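Local coordinates for CdiI immunity protein (Yersinia kristensenii ATCC 33638, PDB 5E3E), which probably protects its own cell from contact-dependent growth inhibition by binding the partner CdiA toxin domain, a nuclease of the RNase A superfamily, at residues E31-Y36 / L90-K95; R15-Q20 / K37-A42. All coordinates share one frame; numbering follows the deposited sequence.

Contact 1. Residues E31-Y36 / L90-K95; sequences ETLAAY and LKHIYK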
loop_
_atom_site.group_PDB
_atom_site.type_symbol
_atom_site.label_atom_id
_atom_site.label_comp_id
_atom_site.label_asym_id
_atom_site.label_seq_id
_atom_site.Cartn_x
_atom_site.Cartn_y
_atom_site.Cartn_z
ATOM N N GLU A 31 -2.129 -11.498 10.098
ATOM C CA GLU A 31 -1.922 -12.471 9.010
ATOM C C GLU A 31 -1.156 -11.796 7.874
ATOM O O GLU A 31 -0.351 -12.424 7.231
ATOM C CB GLU A 31 -3.270 -13.035 8.532
ATOM C CG GLU A 31 -3.834 -14.035 9.559
ATOM C CD GLU A 31 -5.325 -14.296 9.446
ATOM O OE1 GLU A 31 -6.072 -13.471 8.855
ATOM O OE2 GLU A 31 -5.786 -15.355 9.992
ATOM N N THR A 32 -1.388 -10.503 7.687
ATOM C CA THR A 32 -0.602 -9.709 6.731
ATOM C C THR A 32 0.902 -9.665 7.126
ATOM O O THR A 32 1.792 -9.925 6.306
ATOM C CB THR A 32 -1.218 -8.318 6.555
ATOM O OG1 THR A 32 -2.560 -8.475 6.061
ATOM C CG2 THR A 32 -0.387 -7.467 5.577
ATOM N N LEU A 33 1.164 -9.354 8.389
ATOM C CA LEU A 33 2.533 -9.391 8.918
ATOM C C LEU A 33 3.155 -10.751 8.767
ATOM O O LEU A 33 4.308 -10.843 8.402
ATOM C CB LEU A 33 2.560 -8.957 10.399
ATOM C CG LEU A 33 2.146 -7.519 10.684
ATOM C CD1 LEU A 33 2.051 -7.212 12.176
ATOM C CD2 LEU A 33 3.049 -6.541 9.964
ATOM N N ALA A 34 2.389 -11.824 8.965
ATOM C CA ALA A 34 2.929 -13.163 8.811
ATOM C C ALA A 34 3.254 -13.482 7.366
ATOM O O ALA A 34 4.231 -14.170 7.105
ATOM C CB ALA A 34 1.977 -14.203 9.366
ATOM N N ALA A 35 2.440 -13.007 6.428
ATOM C CA ALA A 35 2.709 -13.209 5.003
ATOM C C ALA A 35 3.998 -12.483 4.582
ATOM O O ALA A 35 4.793 -13.024 3.813
ATOM C CB ALA A 35 1.535 -12.719 4.164
ATOM N N TYR A 36 4.186 -11.257 5.088
ATOM C CA TYR A 36 5.415 -10.523 4.849
ATOM C C TYR A 36 6.621 -11.306 5.384
ATOM O O TYR A 36 7.621 -11.499 4.688
ATOM C CB TYR A 36 5.292 -9.166 5.501
ATOM C CG TYR A 36 6.554 -8.385 5.600
ATOM C CD1 TYR A 36 6.908 -7.482 4.605
ATOM C CD2 TYR A 36 7.345 -8.451 6.721
ATOM C CE1 TYR A 36 8.063 -6.723 4.693
ATOM C CE2 TYR A 36 8.501 -7.681 6.831
ATOM C CZ TYR A 36 8.861 -6.826 5.824
ATOM O OH TYR A 36 9.987 -6.066 5.969
ATOM N N LEU A 90 3.609 0.076 16.248
ATOM C CA LEU A 90 4.953 -0.227 15.731
ATOM C C LEU A 90 5.673 -1.275 16.610
ATOM O O LEU A 90 6.408 -2.108 16.078
ATOM C CB LEU A 90 5.821 1.023 15.619
ATOM C CG LEU A 90 5.440 2.050 14.551
ATOM C CD1 LEU A 90 6.380 3.242 14.571
ATOM C CD2 LEU A 90 5.417 1.467 13.182
ATOM N N LYS A 91 5.538 -1.173 17.926
ATOM C CA LYS A 91 6.159 -2.146 18.836
ATOM C C LYS A 91 5.586 -3.541 18.582
ATOM O O LYS A 91 6.342 -4.567 18.597
ATOM C CB LYS A 91 5.948 -1.749 20.299
ATOM C CG LYS A 91 6.801 -0.553 20.723
ATOM C CD LYS A 91 6.648 -0.303 22.221
ATOM C CE LYS A 91 7.627 0.767 22.699
ATOM N NZ LYS A 91 7.597 1.033 24.174
ATOM N N HIS A 92 4.281 -3.576 18.307
ATOM C CA HIS A 92 3.617 -4.842 17.918
ATOM C C HIS A 92 4.171 -5.435 16.593
ATOM O O HIS A 92 4.435 -6.662 16.507
ATOM C CB HIS A 92 2.108 -4.619 17.821
ATOM C CG HIS A 92 1.367 -5.786 17.266
ATOM N ND1 HIS A 92 1.128 -6.935 17.987
ATOM C CD2 HIS A 92 0.830 -5.985 16.049
ATOM C CE1 HIS A 92 0.446 -7.788 17.240
ATOM N NE2 HIS A 92 0.216 -7.219 16.071
ATOM N N ILE A 93 4.339 -4.613 15.564
ATOM C CA ILE A 93 4.903 -5.094 14.276
ATOM C C ILE A 93 6.276 -5.692 14.561
ATOM O O ILE A 93 6.575 -6.792 14.149
ATOM C CB ILE A 93 5.051 -3.977 13.251
ATOM C CG1 ILE A 93 3.678 -3.458 12.802
ATOM C CG2 ILE A 93 5.899 -4.430 12.047
ATOM C CD1 ILE A 93 3.816 -2.213 11.960
ATOM N N TYR A 94 7.083 -4.958 15.303
ATOM C CA TYR A 94 8.445 -5.371 15.619
ATOM C C TYR A 94 8.432 -6.777 16.277
ATOM O O TYR A 94 9.176 -7.680 15.863
ATOM C CB TYR A 94 9.084 -4.320 16.537
ATOM C CG TYR A 94 10.578 -4.381 16.651
ATOM C CD1 TYR A 94 11.169 -5.361 17.450
ATOM C CD2 TYR A 94 11.408 -3.465 16.008
ATOM C CE1 TYR A 94 12.529 -5.443 17.597
ATOM C CE2 TYR A 94 12.797 -3.528 16.168
ATOM C CZ TYR A 94 13.344 -4.517 16.964
ATOM O OH TYR A 94 14.716 -4.688 17.176
ATOM N N LYS A 95 7.591 -6.946 17.286
ATOM C CA LYS A 95 7.480 -8.204 18.017
ATOM C C LYS A 95 6.955 -9.363 17.174
ATOM O O LYS A 95 7.341 -10.521 17.395
ATOM C CB LYS A 95 6.574 -8.016 19.235
ATOM C CG LYS A 95 6.674 -9.101 20.285
ATOM C CD LYS A 95 5.842 -8.785 21.533
ATOM C CE LYS A 95 6.276 -7.525 22.261
ATOM N NZ LYS A 95 5.246 -7.164 23.285
#
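Leu33 reaches from helix 29-39 across to Ile93 and His92 on helix 86-96, and its two methyls divide the work. CD2 meets the branch methyl of the isoleucine, with Leu33 CD2 and Ile93 CG2 4.1 Å apart. CD1 lies against the base of the same side chain, 4.1 Å from both Ile93 CA and Ile93 CG1. The two side chains cross at about a right angle, so the leucine fork fits against the root and the inner branches of the isoleucine instead of lying alongside it. Leu33 CG stands anti to its carbonyl carbon (chi1 -64°), which carries the fork out toward the facing helix.

Only these few side chains bridge the segments here. Across the segments the nearest CA atoms, those of Leu33 and Ile93, are 7.3 Å apart; the two helices belong to an all-helical fold. Ile93 also touches Ile52 of helix 42-56, and Leu33 touches Phe18, so the pair belongs to the hydrophobic core of the immunity protein.

His92 closes one margin. With CG anti to the backbone N (chi1 173°), its ring swings back toward helix 29-39, and His92 CD2 comes to 4.2 Å from Leu33 CD1, the methyl approaching the ring obliquely. Its NE2 is hydrogen-bonded to Asp30 OD1, tying the histidine to helix 29-39 a second time, while Trp83 meets the ring with planes about 35° apart.

Contact 2. Residues R15-Q20 / K37-A42; sequences RCYFNQ and KATETA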
loop_
_atom_site.group_PDB
_atom_site.type_symbol
_atom_site.label_atom_id
_atom_site.label_comp_id
_atom_site.label_asym_id
_atom_site.label_seq_id
_atom_site.Cartn_x
_atom_site.Cartn_y
_atom_site.Cartn_z
ATOM N N ARG A 15 2.828 -0.014 1.998
ATOM C CA ARG A 15 2.195 0.207 0.712
ATOM C C ARG A 15 1.924 -1.047 -0.073
ATOM O O ARG A 15 0.924 -1.086 -0.791
ATOM C CB ARG A 15 2.969 1.181 -0.139
ATOM C CG ARG A 15 3.122 2.523 0.505
ATOM C CD ARG A 15 3.911 3.450 -0.386
ATOM N NE ARG A 15 4.135 4.773 0.210
ATOM C CZ ARG A 15 4.720 5.796 -0.428
ATOM N NH1 ARG A 15 5.160 5.681 -1.686
ATOM N NH2 ARG A 15 4.910 6.941 0.204
ATOM N N CYS A 16 2.777 -2.060 0.019
ATOM C CA CYS A 16 2.589 -3.257 -0.777
ATOM C C CYS A 16 1.822 -4.313 0.010
ATOM O O CYS A 16 1.086 -5.106 -0.599
ATOM C CB CYS A 16 3.900 -3.826 -1.294
ATOM S SG CYS A 16 4.650 -2.820 -2.593
ATOM N N TYR A 17 2.079 -4.420 1.321
ATOM C CA TYR A 17 1.387 -5.398 2.126
ATOM C C TYR A 17 0.128 -4.782 2.698
ATOM O O TYR A 17 -0.944 -5.350 2.490
ATOM C CB TYR A 17 2.287 -6.002 3.227
ATOM C CG TYR A 17 3.183 -7.082 2.652
ATOM C CD1 TYR A 17 4.363 -6.769 1.997
ATOM C CD2 TYR A 17 2.789 -8.440 2.724
ATOM C CE1 TYR A 17 5.137 -7.762 1.430
ATOM C CE2 TYR A 17 3.571 -9.433 2.201
ATOM C CZ TYR A 17 4.743 -9.098 1.554
ATOM O OH TYR A 17 5.508 -10.101 1.004
ATOM N N PHE A 18 0.244 -3.663 3.411
ATOM C CA PHE A 18 -0.961 -2.977 3.905
ATOM C C PHE A 18 -1.629 -2.124 2.851
ATOM O O PHE A 18 -2.025 -0.997 3.100
ATOM C CB PHE A 18 -0.713 -2.236 5.210
ATOM C CG PHE A 18 -0.465 -3.147 6.372
ATOM C CD1 PHE A 18 -1.505 -3.818 6.965
ATOM C CD2 PHE A 18 0.821 -3.384 6.832
ATOM C CE1 PHE A 18 -1.282 -4.668 8.039
ATOM C CE2 PHE A 18 1.052 -4.238 7.922
ATOM C CZ PHE A 18 -0.012 -4.882 8.505
ATOM N N ASN A 19 -1.768 -2.693 1.647
ATOM C CA ASN A 19 -2.522 -2.072 0.576
ATOM C C ASN A 19 -4.035 -2.126 0.894
ATOM O O ASN A 19 -4.451 -2.758 1.845
ATOM C CB ASN A 19 -2.178 -2.687 -0.787
ATOM C CG ASN A 19 -2.650 -4.107 -0.921
ATOM O OD1 ASN A 19 -3.844 -4.369 -0.913
ATOM N ND2 ASN A 19 -1.713 -5.049 -1.040
ATOM N N GLN A 20 -4.860 -1.417 0.117
ATOM C CA GLN A 20 -6.290 -1.363 0.417
ATOM C C GLN A 20 -6.972 -2.731 0.406
ATOM O O GLN A 20 -8.053 -2.895 0.988
ATOM C CB GLN A 20 -7.019 -0.460 -0.585
ATOM C CG GLN A 20 -6.721 1.005 -0.378
ATOM C CD GLN A 20 -7.490 1.909 -1.331
ATOM O OE1 GLN A 20 -8.625 1.618 -1.732
ATOM N NE2 GLN A 20 -6.881 3.027 -1.685
ATOM N N LYS A 37 6.511 -11.770 6.601
ATOM C CA LYS A 37 7.611 -12.480 7.220
ATOM C C LYS A 37 7.953 -13.720 6.408
ATOM O O LYS A 37 9.149 -14.020 6.215
ATOM C CB LYS A 37 7.301 -12.859 8.669
ATOM C CG LYS A 37 8.486 -13.597 9.315
ATOM C CD LYS A 37 8.317 -13.819 10.791
ATOM C CE LYS A 37 9.525 -14.599 11.271
ATOM N NZ LYS A 37 9.477 -14.940 12.708
ATOM N N ALA A 38 6.933 -14.455 5.964
ATOM C CA ALA A 38 7.157 -15.697 5.232
ATOM C C ALA A 38 7.746 -15.470 3.848
ATOM O O ALA A 38 8.552 -16.284 3.363
ATOM C CB ALA A 38 5.866 -16.484 5.109
ATOM N N THR A 39 7.336 -14.390 3.212
ATOM C CA THR A 39 7.660 -14.122 1.825
ATOM C C THR A 39 9.015 -13.437 1.663
ATOM O O THR A 39 9.803 -13.815 0.768
ATOM C CB THR A 39 6.547 -13.241 1.190
ATOM O OG1 THR A 39 5.291 -13.918 1.285
ATOM C CG2 THR A 39 6.845 -12.968 -0.274
ATOM N N GLU A 40 9.313 -12.469 2.534
ATOM C CA GLU A 40 10.477 -11.613 2.365
ATOM C C GLU A 40 11.695 -12.181 3.095
ATOM O O GLU A 40 11.571 -13.071 3.956
ATOM C CB GLU A 40 10.193 -10.198 2.840
ATOM C CG GLU A 40 8.940 -9.552 2.234
ATOM C CD GLU A 40 8.955 -9.433 0.711
ATOM O OE1 GLU A 40 10.051 -9.387 0.128
ATOM O OE2 GLU A 40 7.880 -9.276 0.068
ATOM N N THR A 41 12.881 -11.717 2.719
ATOM C CA THR A 41 14.116 -12.258 3.305
ATOM C C THR A 41 14.315 -11.747 4.719
ATOM O O THR A 41 13.691 -10.753 5.137
ATOM C CB THR A 41 15.330 -11.842 2.488
ATOM O OG1 THR A 41 15.495 -10.424 2.571
ATOM C CG2 THR A 41 15.145 -12.256 1.030
ATOM N N ALA A 42 15.203 -12.405 5.445
ATOM C CA ALA A 42 15.573 -11.941 6.782
ATOM C C ALA A 42 16.192 -10.531 6.683
ATOM O O ALA A 42 15.929 -9.676 7.543
ATOM C CB ALA A 42 16.575 -12.911 7.423
#
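Tyr17 and Glu40 supply the one hydrogen bond between these segments: the phenol OH donates to Glu40 OE2 over 2.7 Å. The two side chains come from opposite directions, and the carboxylate oxygen sits at the edge of the ring, in its plane, with Glu40 OE2 3.4 Å from Tyr17 CE1. Ring and carboxylate planes are nearly perpendicular, 88° apart. The hydroxyl uses the anti side of OE2, 17° out of the carboxylate plane. A bend at chi2 (-60°) turns the glutamate chain and brings OE2 to the tyrosine hydroxyl. The same OE2 also bonds to Tyr12 OH and to the backbone N of Gly62 in the bound toxin chain; three hydrogen-bond partners gather at this one oxygen of a buried glutamate, which is consistent with a charged carboxylate.

Van der Waals contact is confined to the phenol end. Thr39 covers the hydroxyl with carbon, Thr39 CB lying 3.3 Å and Thr39 CG2 3.4 Å from Tyr17 OH. Its own hydroxyl is occupied within its helix, bonded to Ala35 O. Aromatic neighbours hold the tyrosine ring as well: Tyr36 of helix 29-39 and, from the toxin chain, Tyr63 each meet it edge-to-face.

Within 15-20, Asn19 ND2 bonds to Cys16 O at 2.8 Å; ND2 stands above the carbonyl plane of Cys16, while Cys16 O lies close to the plane of the Asn19 amide. This side-chain bond bridges the turn that follows helix 8-17, in which Phe18 is the centre of an inverse gamma turn.

On the second segment, Glu40 is the first residue to leave helix 29-39, and Thr41 is the N-cap of helix 42-56, its OG1 bonded to Glu44 N. The tyrosine-glutamate pair thus joins one helix end to a tight helix-to-helix corner, at the interface of a toxin-immunity protein complex.

Both contacts draw on helix 29-39: contact 1 uses its middle to meet helix 86-96, contact 2 its C-terminal end to meet the end of helix 8-17. Their centres are about 9 Å apart, and they touch directly, with Tyr17 CE2 3.4 Å from Tyr36 CA and Phe18 CE2 3.7 Å from Leu33 CD2. Each is largely buried, but the surroundings differ. Contact 1 is apolar across its segments, and no other chain of the assembly reaches it; contact 2 has a hydrogen-bonded tyrosine and carboxylate beside an exposed threonine, and the toxin chain takes part. Chemistry thus shifts along one helix from hydrocarbon core to polar interface.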